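Sensor protein (PDB 3MYF) probably relays phosphoryl groups between response-regulator domains, as the histidine-containing phosphotransfer (HPt) domain of a hybrid sensor histidine kinase. Local coordinates at residues H4-D9 / E106-Q111; K58-S63 / E77-L82. All blocks are in the same frame, centred on the assembly; numbering follows the deposited sequence. Where two conformers were deposited one is given.

Contact 1 of 2, residues H4-D9 / E106-Q111; sequences HTLNWD and ESAVKQ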
ATOM      1  N   HIS A   4       0.436   5.989 -21.072  1.00 37.13           N
ATOM      2  CA  HIS A   4      -0.406   4.799 -20.976  1.00 35.71           C
ATOM      3  C   HIS A   4      -0.025   3.947 -19.762  1.00 35.30           C
ATOM      4  O   HIS A   4      -0.867   3.224 -19.212  1.00 36.12           O
ATOM      5  CB  HIS A   4      -0.319   3.955 -22.260  1.00 39.62           C
ATOM      6  N   THR A   5       1.247   4.019 -19.381  1.00 35.79           N
ATOM      7  CA  THR A   5       1.792   3.261 -18.265  1.00 35.76           C
ATOM      8  C   THR A   5       1.582   4.026 -16.968  1.00 34.27           C
ATOM      9  O   THR A   5       1.016   3.499 -16.023  1.00 34.07           O
ATOM     10  CB  THR A   5       3.293   2.938 -18.476  1.00 39.65           C
ATOM     11  OG1 THR A   5       3.437   2.050 -19.590  1.00 43.60           O
ATOM     12  CG2 THR A   5       3.911   2.269 -17.241  1.00 39.60           C
ATOM     13  N   LEU A   6       2.044   5.275 -16.931  1.00 34.30           N
ATOM     14  CA  LEU A   6       1.869   6.117 -15.755  1.00 34.68           C
ATOM     15  C   LEU A   6       1.690   7.566 -16.191  1.00 35.32           C
ATOM     16  O   LEU A   6       2.487   8.084 -16.962  1.00 37.69           O
ATOM     17  CB  LEU A   6       3.070   5.991 -14.795  1.00 36.98           C
ATOM     18  CG  LEU A   6       3.167   6.937 -13.592  1.00 39.98           C
ATOM     19  CD1 LEU A   6       1.989   6.809 -12.646  1.00 40.91           C
ATOM     20  CD2 LEU A   6       4.478   6.714 -12.839  1.00 43.74           C
ATOM     21  N   ASN A   7       0.623   8.183 -15.692  1.00 51.63           N
ATOM     22  CA  ASN A   7       0.253   9.548 -16.026  1.00 51.13           C
ATOM     23  C   ASN A   7       0.143  10.372 -14.750  1.00 50.33           C
ATOM     24  O   ASN A   7      -0.899  10.374 -14.083  1.00 48.37           O
ATOM     25  CB  ASN A   7      -1.061   9.552 -16.828  1.00 50.40           C
ATOM     26  CG  ASN A   7      -1.494  10.951 -17.260  1.00 51.71           C
ATOM     27  OD1 ASN A   7      -1.109  11.954 -16.658  1.00 53.47           O
ATOM     28  ND2 ASN A   7      -2.318  11.013 -18.301  1.00 51.84           N
ATOM     29  N   TRP A   8       1.233  11.066 -14.418  1.00 51.54           N
ATOM     30  CA  TRP A   8       1.329  11.874 -13.195  1.00 51.80           C
ATOM     31  C   TRP A   8       0.163  12.853 -13.032  1.00 50.53           C
ATOM     32  O   TRP A   8      -0.391  12.998 -11.941  1.00 49.86           O
ATOM     33  CB  TRP A   8       2.683  12.604 -13.153  1.00 54.34           C
ATOM     34  CG  TRP A   8       2.798  13.701 -12.130  1.00 55.37           C
ATOM     35  CD1 TRP A   8       2.961  15.043 -12.380  1.00 57.02           C
ATOM     36  CD2 TRP A   8       2.771  13.565 -10.701  1.00 55.10           C
ATOM     37  NE1 TRP A   8       3.032  15.738 -11.203  1.00 56.66           N
ATOM     38  CE2 TRP A   8       2.918  14.861 -10.156  1.00 56.02           C
ATOM     39  CE3 TRP A   8       2.635  12.476  -9.830  1.00 55.18           C
ATOM     40  CZ2 TRP A   8       2.932  15.098  -8.775  1.00 55.68           C
ATOM     41  CZ3 TRP A   8       2.650  12.711  -8.458  1.00 55.14           C
ATOM     42  CH2 TRP A   8       2.801  14.016  -7.945  1.00 55.09           C
ATOM     43  N   ASP A   9      -0.215  13.505 -14.129  1.00 51.60           N
ATOM     44  CA  ASP A   9      -1.298  14.486 -14.119  1.00 52.00           C
ATOM     45  C   ASP A   9      -2.650  13.856 -13.806  1.00 50.45           C
ATOM     46  O   ASP A   9      -3.470  14.450 -13.095  1.00 50.27           O
ATOM     47  CB  ASP A   9      -1.331  15.269 -15.437  1.00 55.11           C
ATOM     48  CG  ASP A   9      -0.315  16.400 -15.458  1.00 58.46           C
ATOM     49  OD1 ASP A   9      -0.119  17.045 -14.407  1.00 59.84           O
ATOM     50  OD2 ASP A   9       0.286  16.645 -16.525  1.00 63.70           O
ATOM     51  N   GLU A 106       6.573  -0.302 -12.336  1.00 33.79           N
ATOM     52  CA  GLU A 106       7.612  -0.246 -11.289  1.00 35.19           C
ATOM     53  C   GLU A 106       8.709   0.732 -11.691  1.00 35.83           C
ATOM     54  O   GLU A 106       9.179   1.536 -10.872  1.00 36.41           O
ATOM     55  CB  GLU A 106       8.217  -1.626 -11.019  1.00 38.53           C
ATOM     56  CG  GLU A 106       7.313  -2.568 -10.219  1.00 39.20           C
ATOM     57  CD  GLU A 106       7.843  -3.996 -10.135  1.00 45.24           C
ATOM     58  OE1 GLU A 106       8.709  -4.360 -10.960  1.00 44.28           O
ATOM     59  OE2 GLU A 106       7.374  -4.767  -9.254  1.00 48.89           O
ATOM     60  N   SER A 107       9.133   0.654 -12.949  1.00 36.41           N
ATOM     61  CA  SER A 107      10.176   1.555 -13.440  1.00 39.80           C
ATOM     62  C   SER A 107       9.680   3.002 -13.481  1.00 39.12           C
ATOM     63  O   SER A 107      10.397   3.929 -13.078  1.00 41.09           O
ATOM     64  CB  SER A 107      10.670   1.123 -14.823  1.00 43.12           C
ATOM     65  OG  SER A 107      11.365   2.209 -15.438  1.00 48.05           O
ATOM     66  N   ALA A 108       8.457   3.193 -13.974  1.00 38.45           N
ATOM     67  CA  ALA A 108       7.903   4.535 -14.159  1.00 39.88           C
ATOM     68  C   ALA A 108       7.711   5.245 -12.828  1.00 38.01           C
ATOM     69  O   ALA A 108       8.044   6.427 -12.696  1.00 39.85           O
ATOM     70  CB  ALA A 108       6.599   4.472 -14.913  1.00 41.50           C
ATOM     71  N   VAL A 109       7.187   4.517 -11.840  1.00 35.22           N
ATOM     72  CA  VAL A 109       6.961   5.092 -10.511  1.00 35.09           C
ATOM     73  C   VAL A 109       8.286   5.407  -9.809  1.00 35.74           C
ATOM     74  O   VAL A 109       8.448   6.504  -9.247  1.00 37.14           O
ATOM     75  CB  VAL A 109       6.055   4.199  -9.622  1.00 34.44           C
ATOM     76  CG1 VAL A 109       5.858   4.824  -8.243  1.00 36.15           C
ATOM     77  CG2 VAL A 109       4.701   3.966 -10.282  1.00 35.53           C
ATOM     78  N   LYS A 110       9.241   4.475  -9.872  1.00 36.28           N
ATOM     79  CA  LYS A 110      10.593   4.700  -9.325  1.00 39.48           C
ATOM     80  C   LYS A 110      11.274   5.912  -9.965  1.00 41.01           C
ATOM     81  O   LYS A 110      12.121   6.582  -9.348  1.00 43.60           O
ATOM     82  CB  LYS A 110      11.466   3.459  -9.507  1.00 42.42           C
ATOM     83  CG  LYS A 110      11.139   2.324  -8.558  1.00 44.66           C
ATOM     84  CD  LYS A 110      12.145   1.192  -8.694  1.00 51.19           C
ATOM     85  CE  LYS A 110      11.537  -0.138  -8.261  1.00 53.85           C
ATOM     86  NZ  LYS A 110      12.554  -0.997  -7.575  1.00 63.30           N
ATOM     87  N   GLN A 111      10.895   6.196 -11.206  1.00 40.73           N
ATOM     88  CA  GLN A 111      11.409   7.361 -11.915  1.00 44.57           C
ATOM     89  C   GLN A 111      10.728   8.639 -11.424  1.00 43.84           C
ATOM     90  O   GLN A 111      11.404   9.661 -11.175  1.00 47.39           O
ATOM     91  CB  GLN A 111      11.225   7.176 -13.430  1.00 47.58           C
TER

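Contact 2 of 2, residues K58-S63 / E77-L82; sequences KLHGAS and EIESAL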
ATOM      1  N   LYS A  58      -7.247  -6.325  -5.322  1.00 40.17           N
ATOM      2  CA  LYS A  58      -6.594  -5.294  -4.516  1.00 41.24           C
ATOM      3  C   LYS A  58      -5.792  -4.370  -5.412  1.00 39.34           C
ATOM      4  O   LYS A  58      -5.784  -3.165  -5.196  1.00 40.34           O
ATOM      5  CB  LYS A  58      -5.684  -5.909  -3.452  1.00 42.79           C
ATOM      6  CG  LYS A  58      -6.434  -6.659  -2.376  1.00 46.57           C
ATOM      7  CD  LYS A  58      -5.511  -7.550  -1.582  1.00 50.67           C
ATOM      8  CE  LYS A  58      -6.306  -8.254  -0.521  1.00 54.83           C
ATOM      9  NZ  LYS A  58      -5.451  -8.927   0.472  1.00 62.60           N
ATOM     10  N   LEU A  59      -5.136  -4.943  -6.419  1.00 38.31           N
ATOM     11  CA  LEU A  59      -4.404  -4.159  -7.418  1.00 37.70           C
ATOM     12  C   LEU A  59      -5.336  -3.247  -8.199  1.00 38.12           C
ATOM     13  O   LEU A  59      -4.993  -2.083  -8.479  1.00 37.82           O
ATOM     14  CB  LEU A  59      -3.641  -5.066  -8.380  1.00 38.20           C
ATOM     15  CG  LEU A  59      -2.740  -4.400  -9.416  1.00 39.23           C
ATOM     16  CD1 LEU A  59      -1.777  -3.394  -8.765  1.00 41.23           C
ATOM     17  CD2 LEU A  59      -1.984  -5.439 -10.220  1.00 41.06           C
ATOM     18  N   HIS A  60      -6.502  -3.783  -8.561  1.00 38.67           N
ATOM     19  CA  HIS A  60      -7.529  -3.007  -9.279  1.00 40.21           C
ATOM     20  C   HIS A  60      -7.897  -1.761  -8.470  1.00 40.79           C
ATOM     21  O   HIS A  60      -7.953  -0.649  -9.020  1.00 41.62           O
ATOM     22  CB  HIS A  60      -8.780  -3.869  -9.528  1.00 41.50           C
ATOM     23  CG  HIS A  60      -9.762  -3.271 -10.497  1.00 44.49           C
ATOM     24  ND1 HIS A  60     -11.010  -3.815 -10.724  1.00 47.31           N
ATOM     25  CD2 HIS A  60      -9.683  -2.175 -11.290  1.00 44.32           C
ATOM     26  CE1 HIS A  60     -11.653  -3.086 -11.622  1.00 49.56           C
ATOM     27  NE2 HIS A  60     -10.867  -2.087 -11.984  1.00 48.12           N
ATOM     28  N   GLY A  61      -8.132  -1.955  -7.175  1.00 42.97           N
ATOM     29  CA  GLY A  61      -8.489  -0.868  -6.264  1.00 45.17           C
ATOM     30  C   GLY A  61      -7.440   0.223  -6.315  1.00 45.15           C
ATOM     31  O   GLY A  61      -7.760   1.386  -6.579  1.00 45.91           O
ATOM     32  N   ALA A  62      -6.181  -0.168  -6.103  1.00 44.86           N
ATOM     33  CA  ALA A  62      -5.044   0.759  -6.205  1.00 45.44           C
ATOM     34  C   ALA A  62      -4.948   1.492  -7.532  1.00 44.33           C
ATOM     35  O   ALA A  62      -4.743   2.711  -7.552  1.00 44.90           O
ATOM     36  CB  ALA A  62      -3.741   0.049  -5.911  1.00 46.45           C
ATOM     37  N   SER A  63      -5.090   0.759  -8.639  1.00 43.58           N
ATOM     38  CA  SER A  63      -4.866   1.319  -9.969  1.00 44.12           C
ATOM     39  C   SER A  63      -5.790   2.494 -10.272  1.00 44.76           C
ATOM     40  O   SER A  63      -5.428   3.387 -11.031  1.00 45.65           O
ATOM     41  CB  SER A  63      -4.955   0.233 -11.058  1.00 44.76           C
ATOM     42  OG  SER A  63      -6.289  -0.159 -11.313  1.00 44.04           O
ATOM     43  N   GLU A  77     -10.576  -6.158 -16.825  1.00 32.36           N
ATOM     44  CA  GLU A  77     -10.904  -7.308 -17.700  1.00 32.53           C
ATOM     45  C   GLU A  77     -10.690  -8.630 -16.953  1.00 30.92           C
ATOM     46  O   GLU A  77     -11.543  -9.537 -16.995  1.00 30.68           O
ATOM     47  CB  GLU A  77     -10.004  -7.322 -18.936  1.00 35.31           C
ATOM     48  CG  GLU A  77     -10.126  -6.164 -19.920  1.00 39.72           C
ATOM     49  CD  GLU A  77      -8.943  -6.130 -20.884  1.00 44.91           C
ATOM     50  OE1 GLU A  77      -8.927  -5.256 -21.770  1.00 49.30           O
ATOM     51  OE2 GLU A  77      -8.010  -6.973 -20.742  1.00 47.13           O
ATOM     52  N   ILE A  78      -9.551  -8.724 -16.267  1.00 29.07           N
ATOM     53  CA  ILE A  78      -9.166  -9.946 -15.560  1.00 29.29           C
ATOM     54  C   ILE A  78     -10.115 -10.198 -14.386  1.00 28.52           C
ATOM     55  O   ILE A  78     -10.695 -11.291 -14.284  1.00 28.91           O
ATOM     56  CB  ILE A  78      -7.672  -9.936 -15.109  1.00 28.78           C
ATOM     57  CG1 ILE A  78      -6.742  -9.947 -16.338  1.00 30.59           C
ATOM     58  CG2 ILE A  78      -7.370 -11.158 -14.234  1.00 30.35           C
ATOM     59  CD1 ILE A  78      -5.280  -9.536 -16.075  1.00 31.77           C
ATOM     60  N   GLU A  79     -10.289  -9.196 -13.520  1.00 28.69           N
ATOM     61  CA  GLU A  79     -11.214  -9.320 -12.392  1.00 29.67           C
ATOM     62  C   GLU A  79     -12.625  -9.696 -12.819  1.00 29.94           C
ATOM     63  O   GLU A  79     -13.180 -10.640 -12.267  1.00 30.92           O
ATOM     64  CB  GLU A  79     -11.257  -8.061 -11.511  1.00 30.71           C
ATOM     65  CG  GLU A  79     -12.159  -8.218 -10.283  1.00 31.82           C
ATOM     66  CD  GLU A  79     -11.969  -7.153  -9.226  1.00 33.68           C
ATOM     67  OE1 GLU A  79     -11.178  -6.204  -9.434  1.00 32.78           O
ATOM     68  OE2 GLU A  79     -12.605  -7.284  -8.161  1.00 35.66           O
ATOM     69  N   SER A  80     -13.211  -8.963 -13.770  1.00 30.33           N
ATOM     70  CA  SER A  80     -14.557  -9.269 -14.268  0.50 31.45           C
ATOM     71  C   SER A  80     -14.629 -10.710 -14.758  1.00 31.13           C
ATOM     72  O   SER A  80     -15.523 -11.458 -14.394  1.00 32.41           O
ATOM     73  CB  SER A  80     -14.971  -8.313 -15.404  0.50 32.29           C
ATOM     74  OG  SER A  80     -14.932  -6.966 -14.981  0.50 33.45           O
ATOM     75  N   ALA A  81     -13.664 -11.104 -15.591  1.00 31.34           N
ATOM     76  CA  ALA A  81     -13.622 -12.494 -16.098  1.00 31.32           C
ATOM     77  C   ALA A  81     -13.530 -13.554 -14.982  1.00 31.73           C
ATOM     78  O   ALA A  81     -14.272 -14.537 -14.986  1.00 32.98           O
ATOM     79  CB  ALA A  81     -12.490 -12.669 -17.122  1.00 32.54           C
ATOM     80  N   LEU A  82     -12.652 -13.347 -14.008  1.00 31.19           N
ATOM     81  CA  LEU A  82     -12.531 -14.277 -12.871  1.00 32.70           C
ATOM     82  C   LEU A  82     -13.829 -14.360 -12.081  1.00 34.18           C
ATOM     83  O   LEU A  82     -14.195 -15.429 -11.589  1.00 35.55           O
ATOM     84  CB  LEU A  82     -11.378 -13.878 -11.948  1.00 32.36           C
ATOM     85  CG  LEU A  82      -9.969 -14.103 -12.494  1.00 32.40           C
ATOM     86  CD1 LEU A  82      -8.953 -13.386 -11.592  1.00 29.95           C
ATOM     87  CD2 LEU A  82      -9.663 -15.611 -12.611  1.00 31.61           C
TER

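Contact 1 of 2, residues H4-D9 / E106-Q111
Leu-6 and Ala-108 bring the two backbones together, their CA atoms 6.4 Å apart where the loop leading into helix 8-14 passes over one turn of helix 92-116. The leucine makes the largest single share of the contact, followed by Ala-108. With CG anti to the backbone N (chi1 172°), its branch is carried to the helix surface, where methyl CD2 does the touching. That methyl sits 3.6 Å from Ala-108 C and 3.8 Å from Val-109 CG2, bridging the step between two consecutive residues. Nearer the root of the leucine side chain, CB comes within 3.8 Å of Ala-108 CB, and the small alanine lets the lead-in lie close to the helix backbone. Such packing is a local instance of how an HPt domain is built: its core is an antiparallel four-helix bundle, and here the segment ahead of the short helix 8-14 is laid along the last bundle helix, 92-116. Thr-5 extends the apolar patch more loosely, its CG2 lying 4.2 Å from Ala-108 CB. Its other branch works differently, since OG1 is hydrogen-bonded to Glu-101 OE2 of the same long helix, giving this buried hydroxyl a polar partner beside the apolar contact. Two residues on, Asn-7 N-caps helix 8-14, its OD1 accepting from Leu-10 N, and Trp-8 then turns to Leu-116 and, on helix 19-46, to Leu-23.

Contact 2 of 2, residues K58-S63 / E77-L82
His-60 and Glu-79 both hold CG anti to the backbone N (chi1 -168° and -177°), which sends the two side chains toward each other between neighbouring helices; the glutamate stays extended beyond CG. They meet in one hydrogen bond, from His-60 ND1 to Glu-79 OE1, at 2.7 Å and bent moderately to 152°. The oxygen lies close to the imidazole plane at the ring's edge, yet the ring approaches the carboxylate from above its plane, and the two flat groups are steeply inclined. The same oxygen also lies 3.3 Å from His-60 CB, alongside the root of the side chain. In the HPt bundle, helices 49-63 and 69-83 form a helical hairpin, and Glu-79 also packs on His-57, whose place in the sequence is consistent with the phosphoacceptor histidine of the family. Cutting His-60 back to an alanine would take away the ring, and OE1 of the buried Glu-79 would probably lose its N-H partner, leaving the carboxylate less firmly fixed in rotation. On the backbone side, Ser-63 OG donates to His-60 O at 2.9 Å, and this hydroxyl oxygen also lies in the plane of the imidazole, beyond its edge. Cys-75 and Gln-76 of helix 69-83 add further packing against the histidine.

Overall arrangement
Contacts 1 and 2 lie on opposite sides of the chain's centre, their own centres about 19 Å apart and their nearest atoms about 8 Å apart, so they do not touch. One, with segments 97 residues apart at their closest ends, ties the start of the chain to its last helix; the other, 14 apart, joins successive helices. Helix 92-116 is common ground: Leu-59 and Ile-78 from the segments of contact 2 pack on its Leu-102 and Leu-98. A second link runs from His-4 to Thr-70 on helix 69-83. Contact 2 borders the probable phosphorylation site at His-57 and lies beside the second subunit of the assembly, where Lys-58 forms a salt bridge with Asp-31 of that subunit.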